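Local structure of 3-dehydroquinate dehydratase (Geobacillus kaustophilus, 2YR1) at residues T84-R89 against I172-V177; Y120-G125 against M162-R167. The protein probably catalyses the dehydration of 3-dehydroquinate to 3-dehydroshikimate through a Schiff-base intermediate, the third step of the chorismate pathway that leads to aromatic amino acids. All blocks are in the same frame, centred on the assembly; numbering follows the deposited sequence.

Interaction 1 of 2, residues T84-R89 against I172-V177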
loop_
_atom_site.group_PDB
_atom_site.type_symbol
_atom_site.label_atom_id
_atom_site.label_comp_id
_atom_site.label_asym_id
_atom_site.label_seq_id
_atom_site.Cartn_x
_atom_site.Cartn_y
_atom_site.Cartn_z
ATOM N N THR A 84 1.248 25.647 11.425
ATOM C CA THR A 84 2.551 25.316 10.875
ATOM C C THR A 84 3.227 26.450 10.108
ATOM O O THR A 84 2.615 27.069 9.237
ATOM C CB THR A 84 2.424 24.132 9.900
ATOM O OG1 THR A 84 1.771 23.039 10.557
ATOM C CG2 THR A 84 3.793 23.696 9.385
ATOM N N ILE A 85 4.486 26.713 10.439
ATOM C CA ILE A 85 5.293 27.704 9.730
ATOM C C ILE A 85 6.504 26.920 9.241
ATOM O O ILE A 85 7.543 26.862 9.898
ATOM C CB ILE A 85 5.751 28.868 10.643
ATOM C CG1 ILE A 85 4.545 29.730 11.028
ATOM C CG2 ILE A 85 6.775 29.710 9.924
ATOM C CD1 ILE A 85 4.862 30.862 12.014
ATOM N N ARG A 86 6.349 26.299 8.079
ATOM C CA ARG A 86 7.405 25.488 7.495
ATOM C C ARG A 86 8.642 26.296 7.114
ATOM O O ARG A 86 8.548 27.295 6.417
ATOM C CB ARG A 86 6.876 24.747 6.254
ATOM C CG ARG A 86 7.870 23.757 5.622
ATOM C CD ARG A 86 7.953 22.453 6.420
ATOM N NE ARG A 86 6.684 21.721 6.402
ATOM C CZ ARG A 86 5.956 21.434 7.480
ATOM N NH1 ARG A 86 6.362 21.812 8.684
ATOM N NH2 ARG A 86 4.810 20.767 7.349
ATOM N N SER A 87 9.801 25.857 7.590
ATOM C CA SER A 87 11.054 26.518 7.266
ATOM C C SER A 87 11.196 26.515 5.748
ATOM O O SER A 87 10.506 25.750 5.063
ATOM C CB SER A 87 12.222 25.754 7.873
ATOM O OG SER A 87 13.426 26.144 7.252
ATOM N N GLU A 88 12.080 27.360 5.218
ATOM C CA GLU A 88 12.278 27.407 3.775
ATOM C C GLU A 88 13.207 26.264 3.400
ATOM O O GLU A 88 13.077 25.664 2.328
ATOM C CB GLU A 88 12.883 28.750 3.350
ATOM C CG GLU A 88 12.819 29.014 1.842
ATOM C CD GLU A 88 13.103 30.472 1.494
ATOM O OE1 GLU A 88 14.020 31.052 2.113
ATOM O OE2 GLU A 88 12.420 31.032 0.603
ATOM N N ARG A 89 14.132 25.956 4.305
ATOM C CA ARG A 89 15.084 24.877 4.096
ATOM C C ARG A 89 14.403 23.507 4.122
ATOM O O ARG A 89 15.055 22.483 3.925
ATOM C CB ARG A 89 16.169 24.917 5.174
ATOM C CG ARG A 89 15.653 24.695 6.579
ATOM C CD ARG A 89 16.769 24.827 7.602
ATOM N NE ARG A 89 17.583 23.619 7.708
ATOM C CZ ARG A 89 18.796 23.588 8.251
ATOM N NH1 ARG A 89 19.328 24.705 8.724
ATOM N NH2 ARG A 89 19.468 22.444 8.345
ATOM N N ILE A 172 4.004 14.322 19.075
ATOM C CA ILE A 172 3.878 13.590 17.821
ATOM C C ILE A 172 5.168 13.825 17.051
ATOM O O ILE A 172 5.648 14.949 16.982
ATOM C CB ILE A 172 2.701 14.121 16.964
ATOM C CG1 ILE A 172 1.387 13.928 17.720
ATOM C CG2 ILE A 172 2.691 13.433 15.606
ATOM C CD1 ILE A 172 0.151 14.323 16.935
ATOM N N ALA A 173 5.727 12.755 16.488
ATOM C CA ALA A 173 6.963 12.840 15.718
ATOM C C ALA A 173 6.621 12.760 14.237
ATOM O O ALA A 173 5.851 11.886 13.826
ATOM C CB ALA A 173 7.883 11.693 16.091
ATOM N N LYS A 174 7.173 13.664 13.430
ATOM C CA LYS A 174 6.866 13.625 12.004
ATOM C C LYS A 174 8.093 13.633 11.092
ATOM O O LYS A 174 9.025 14.412 11.301
ATOM C CB LYS A 174 5.937 14.793 11.641
ATOM C CG LYS A 174 5.664 14.943 10.137
ATOM C CD LYS A 174 4.803 16.168 9.819
ATOM C CE LYS A 174 4.738 16.381 8.316
ATOM N NZ LYS A 174 4.371 17.763 7.922
ATOM N N VAL A 175 8.118 12.734 10.107
ATOM C CA VAL A 175 9.213 12.708 9.130
ATOM C C VAL A 175 8.663 12.510 7.711
ATOM O O VAL A 175 7.842 11.620 7.471
ATOM C CB VAL A 175 10.260 11.572 9.376
ATOM C CG1 VAL A 175 10.994 11.774 10.713
ATOM C CG2 VAL A 175 9.582 10.231 9.358
ATOM N N ALA A 176 9.100 13.346 6.773
ATOM C CA ALA A 176 8.663 13.175 5.385
ATOM C C ALA A 176 9.905 13.051 4.485
ATOM O O ALA A 176 10.925 13.696 4.732
ATOM C CB ALA A 176 7.768 14.358 4.946
ATOM N N VAL A 177 9.836 12.212 3.459
ATOM C CA VAL A 177 10.956 12.041 2.558
ATOM C C VAL A 177 10.519 12.088 1.100
ATOM O O VAL A 177 9.330 11.953 0.793
ATOM C CB VAL A 177 11.708 10.696 2.797
ATOM C CG1 VAL A 177 12.305 10.662 4.206
ATOM C CG2 VAL A 177 10.750 9.501 2.587
#

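Interaction 2 of 2, residues Y120-G125 against M162-R167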
loop_
_atom_site.group_PDB
_atom_site.type_symbol
_atom_site.label_atom_id
_atom_site.label_comp_id
_atom_site.label_asym_id
_atom_site.label_seq_id
_atom_site.Cartn_x
_atom_site.Cartn_y
_atom_site.Cartn_z
ATOM N N TYR A 120 6.817 22.109 14.781
ATOM C CA TYR A 120 8.106 22.778 14.918
ATOM C C TYR A 120 9.205 21.828 14.459
ATOM O O TYR A 120 9.128 20.617 14.688
ATOM C CB TYR A 120 8.340 23.201 16.366
ATOM C CG TYR A 120 9.240 24.396 16.493
ATOM C CD1 TYR A 120 8.881 25.615 15.921
ATOM C CD2 TYR A 120 10.442 24.322 17.198
ATOM C CE1 TYR A 120 9.687 26.729 16.047
ATOM C CE2 TYR A 120 11.261 25.438 17.331
ATOM C CZ TYR A 120 10.874 26.641 16.751
ATOM O OH TYR A 120 11.669 27.762 16.872
ATOM N N GLU A 121 10.233 22.390 13.830
ATOM C CA GLU A 121 11.336 21.618 13.269
ATOM C C GLU A 121 12.330 21.043 14.271
ATOM O O GLU A 121 12.866 21.772 15.117
ATOM C CB GLU A 121 12.109 22.488 12.268
ATOM C CG GLU A 121 11.328 23.715 11.765
ATOM C CD GLU A 121 10.234 23.366 10.767
ATOM O OE1 GLU A 121 10.443 23.548 9.545
ATOM O OE2 GLU A 121 9.164 22.906 11.212
ATOM N N LEU A 122 12.599 19.745 14.150
ATOM C CA LEU A 122 13.559 19.095 15.033
ATOM C C LEU A 122 14.905 19.770 14.837
ATOM O O LEU A 122 15.694 19.893 15.768
ATOM C CB LEU A 122 13.689 17.597 14.714
ATOM C CG LEU A 122 14.604 16.864 15.714
ATOM C CD1 LEU A 122 14.133 15.450 15.926
ATOM C CD2 LEU A 122 16.040 16.882 15.217
ATOM N N ALA A 123 15.149 20.228 13.615
ATOM C CA ALA A 123 16.404 20.884 13.287
ATOM C C ALA A 123 16.753 22.016 14.246
ATOM O O ALA A 123 17.910 22.407 14.338
ATOM C CB ALA A 123 16.360 21.408 11.857
ATOM N N TYR A 124 15.762 22.541 14.959
ATOM C CA TYR A 124 16.009 23.637 15.899
ATOM C C TYR A 124 16.471 23.153 17.270
ATOM O O TYR A 124 16.445 23.909 18.244
ATOM C CB TYR A 124 14.760 24.515 16.043
ATOM C CG TYR A 124 14.327 25.190 14.755
ATOM C CD1 TYR A 124 13.239 26.059 14.734
ATOM C CD2 TYR A 124 14.997 24.945 13.550
ATOM C CE1 TYR A 124 12.822 26.673 13.542
ATOM C CE2 TYR A 124 14.591 25.549 12.357
ATOM C CZ TYR A 124 13.505 26.411 12.362
ATOM O OH TYR A 124 13.105 27.012 11.188
ATOM N N GLY A 125 16.900 21.892 17.319
ATOM C CA GLY A 125 17.399 21.271 18.536
ATOM C C GLY A 125 17.019 21.857 19.886
ATOM O O GLY A 125 15.862 21.786 20.303
ATOM N N MET A 162 13.179 10.398 14.567
ATOM C CA MET A 162 11.972 10.221 15.347
ATOM C C MET A 162 12.287 9.965 16.822
ATOM O O MET A 162 11.556 10.401 17.702
ATOM C CB MET A 162 11.124 9.081 14.761
ATOM C CG MET A 162 10.396 9.482 13.480
ATOM S SD MET A 162 9.404 8.197 12.712
ATOM C CE MET A 162 10.675 7.211 11.850
ATOM N N ARG A 163 13.368 9.252 17.097
ATOM C CA ARG A 163 13.716 8.998 18.486
ATOM C C ARG A 163 14.048 10.322 19.164
ATOM O O ARG A 163 13.633 10.563 20.289
ATOM C CB ARG A 163 14.910 8.043 18.586
ATOM C CG ARG A 163 14.591 6.614 18.176
ATOM C CD ARG A 163 15.349 5.625 19.042
ATOM N NE ARG A 163 16.772 5.612 18.733
ATOM C CZ ARG A 163 17.734 5.447 19.639
ATOM N NH1 ARG A 163 17.422 5.284 20.918
ATOM N NH2 ARG A 163 19.006 5.443 19.266
ATOM N N GLN A 164 14.776 11.183 18.456
ATOM C CA GLN A 164 15.186 12.481 18.985
ATOM C C GLN A 164 13.984 13.407 19.193
ATOM O O GLN A 164 13.914 14.143 20.183
ATOM C CB GLN A 164 16.195 13.128 18.031
ATOM C CG GLN A 164 17.109 14.152 18.680
ATOM C CD GLN A 164 18.246 13.502 19.442
ATOM O OE1 GLN A 164 18.030 12.820 20.445
ATOM N NE2 GLN A 164 19.466 13.696 18.957
ATOM N N ALA A 165 13.044 13.378 18.253
ATOM C CA ALA A 165 11.858 14.209 18.362
ATOM C C ALA A 165 11.178 13.885 19.696
ATOM O O ALA A 165 10.792 14.784 20.442
ATOM C CB ALA A 165 10.917 13.934 17.200
ATOM N N GLU A 166 11.047 12.594 19.997
ATOM C CA GLU A 166 10.436 12.181 21.245
ATOM C C GLU A 166 11.335 12.632 22.396
ATOM O O GLU A 166 10.839 13.087 23.410
ATOM C CB GLU A 166 10.242 10.657 21.291
ATOM C CG GLU A 166 9.602 10.173 22.599
ATOM C CD GLU A 166 9.523 8.656 22.674
ATOM O OE1 GLU A 166 10.549 7.997 22.428
ATOM O OE2 GLU A 166 8.437 8.129 22.970
ATOM N N ARG A 167 12.650 12.518 22.228
ATOM C CA ARG A 167 13.595 12.955 23.268
ATOM C C ARG A 167 13.398 14.445 23.621
ATOM O O ARG A 167 13.527 14.835 24.793
ATOM C CB ARG A 167 15.042 12.757 22.812
ATOM C CG ARG A 167 15.431 11.331 22.479
ATOM C CD ARG A 167 16.415 10.764 23.488
ATOM N NE ARG A 167 16.806 9.398 23.155
ATOM C CZ ARG A 167 17.545 9.053 22.101
ATOM N NH1 ARG A 167 17.995 9.975 21.253
ATOM N NH2 ARG A 167 17.825 7.776 21.886
#

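Interaction 1 of 2, residues T84-R89 against I172-V177
R86 and K174 approach each other from opposite directions, and the whole contact rests on one atom pair. NH2 of R86 lies 3.1 Å from NZ of K174. Both are donors, so no hydrogen bond joins them. CZ of R86 is 4.0 Å from the same NZ. The amine meets the guanidinium obliquely, neither squarely over it nor in its plane.

The backbones stay far apart. The closest CA atoms, of R86 and A176, are 12.6 Å from each other, and two long side chains span the gap. K174 does so with a nearly straight chain. Its CG is anti to the backbone N (chi1 174°), and the extended methylenes beyond carry NZ away from the strand. R86 also starts with CG anti, but its chain bends at chi2 (77°) and again at chi3 (65°). The folded chain turns the NH2 end toward the lysine. CG2 of T84 lies 3.3 Å from NH1 of R86, on the side of the guanidinium plane opposite to K174 NZ.

The setting is the barrel of a type I dehydroquinase, with the TIM-barrel fold. K174 belongs to strand 172-177, between strands 141-148 and 203-207. R86 sits in the loop that follows strand 81-84. K174 is the predicted Schiff-base lysine, and R86 is predicted to bind 3-dehydroquinate. Both residues are buried, and the two predicted substrate-contacting groups reach the same spot from separate parts of the barrel.

H147, the predicted proton donor/acceptor, touches both side chains. D119 OD2 makes long, weak ion pairs with R86 NH1 and K174 NZ. E50 OE2 is hydrogen-bonded to T84 OG1 and makes a long, weak ion pair with R86 NH2.

Interaction 2 of 2, residues Y120-G125 against M162-R167
In this TIM barrel, the turn that ends strand 117-121 packs against helix 155-167 of the outer helical layer. L122 carries the contact, and one of its methyls does all the touching. CD1 sits 3.3 Å from the backbone N of A165, close for a methyl against a nitrogen. It is also 3.8 Å from A165 CB and 3.8 Å from Q164 CB. The methyl thus rests on the helix backbone where these two residues join, with the CB atoms of both residues beside it. CG of L122 is anti to its backbone N (chi1 -175°), which extends the side chain toward the helix. Chi2, at 147°, is away from the usual staggered values. The contact is apolar, with no hydrogen bond across it.

Of the Q164 side chain, CB is the part that meets the leucine. The chain bends at chi2, and the amide leads away. OE1 of Q164 accepts a hydrogen bond of 3.0 Å from NH1 of R167, one helical turn on. The bond is bent, with an N-H...O angle of 139°. The oxygen lies in the guanidinium plane, but the donor stands above the carbonyl plane of the amide.

Residues 122-123 form a short 3-10 segment. The N of Y124 bonds to O of E121 at 3.0 Å, and the N of G125 bonds to O of L122 at 2.8 Å. CG of E121 lies 3.5 Å above the ring plane of Y124, offset toward the rim.

Strand 141-148 takes part as well: its V144 touches both L122 and A165. A residue just after one strand thus meets a residue of the helix that follows the next strand, beside V144 of that next strand. This is layer packing of the (beta/alpha)8 barrel.

Interactions 1 and 2 have their centres 10 Å apart, and both involve residues next to strand 141-148 of the parallel sheet. Interaction 1 is in the predicted catalytic interior. Interaction 2 packs the outer helical layer, its A165 side chain about 8 Å from that of K174. They touch directly in several places. E121 OE1 is 3.1 Å from S87 N, a probable hydrogen bond that would tie the loop after strand 81-84 to strand 117-121. E121 OE2 is 3.9 Å from R86 NH1. Packing adds to this: V175 CG1 lies 3.6 Å from M162 CG, and S87 CB 3.7 Å from Y124 OH. Strand 172-177 is the next element after helix 155-167 in the chain.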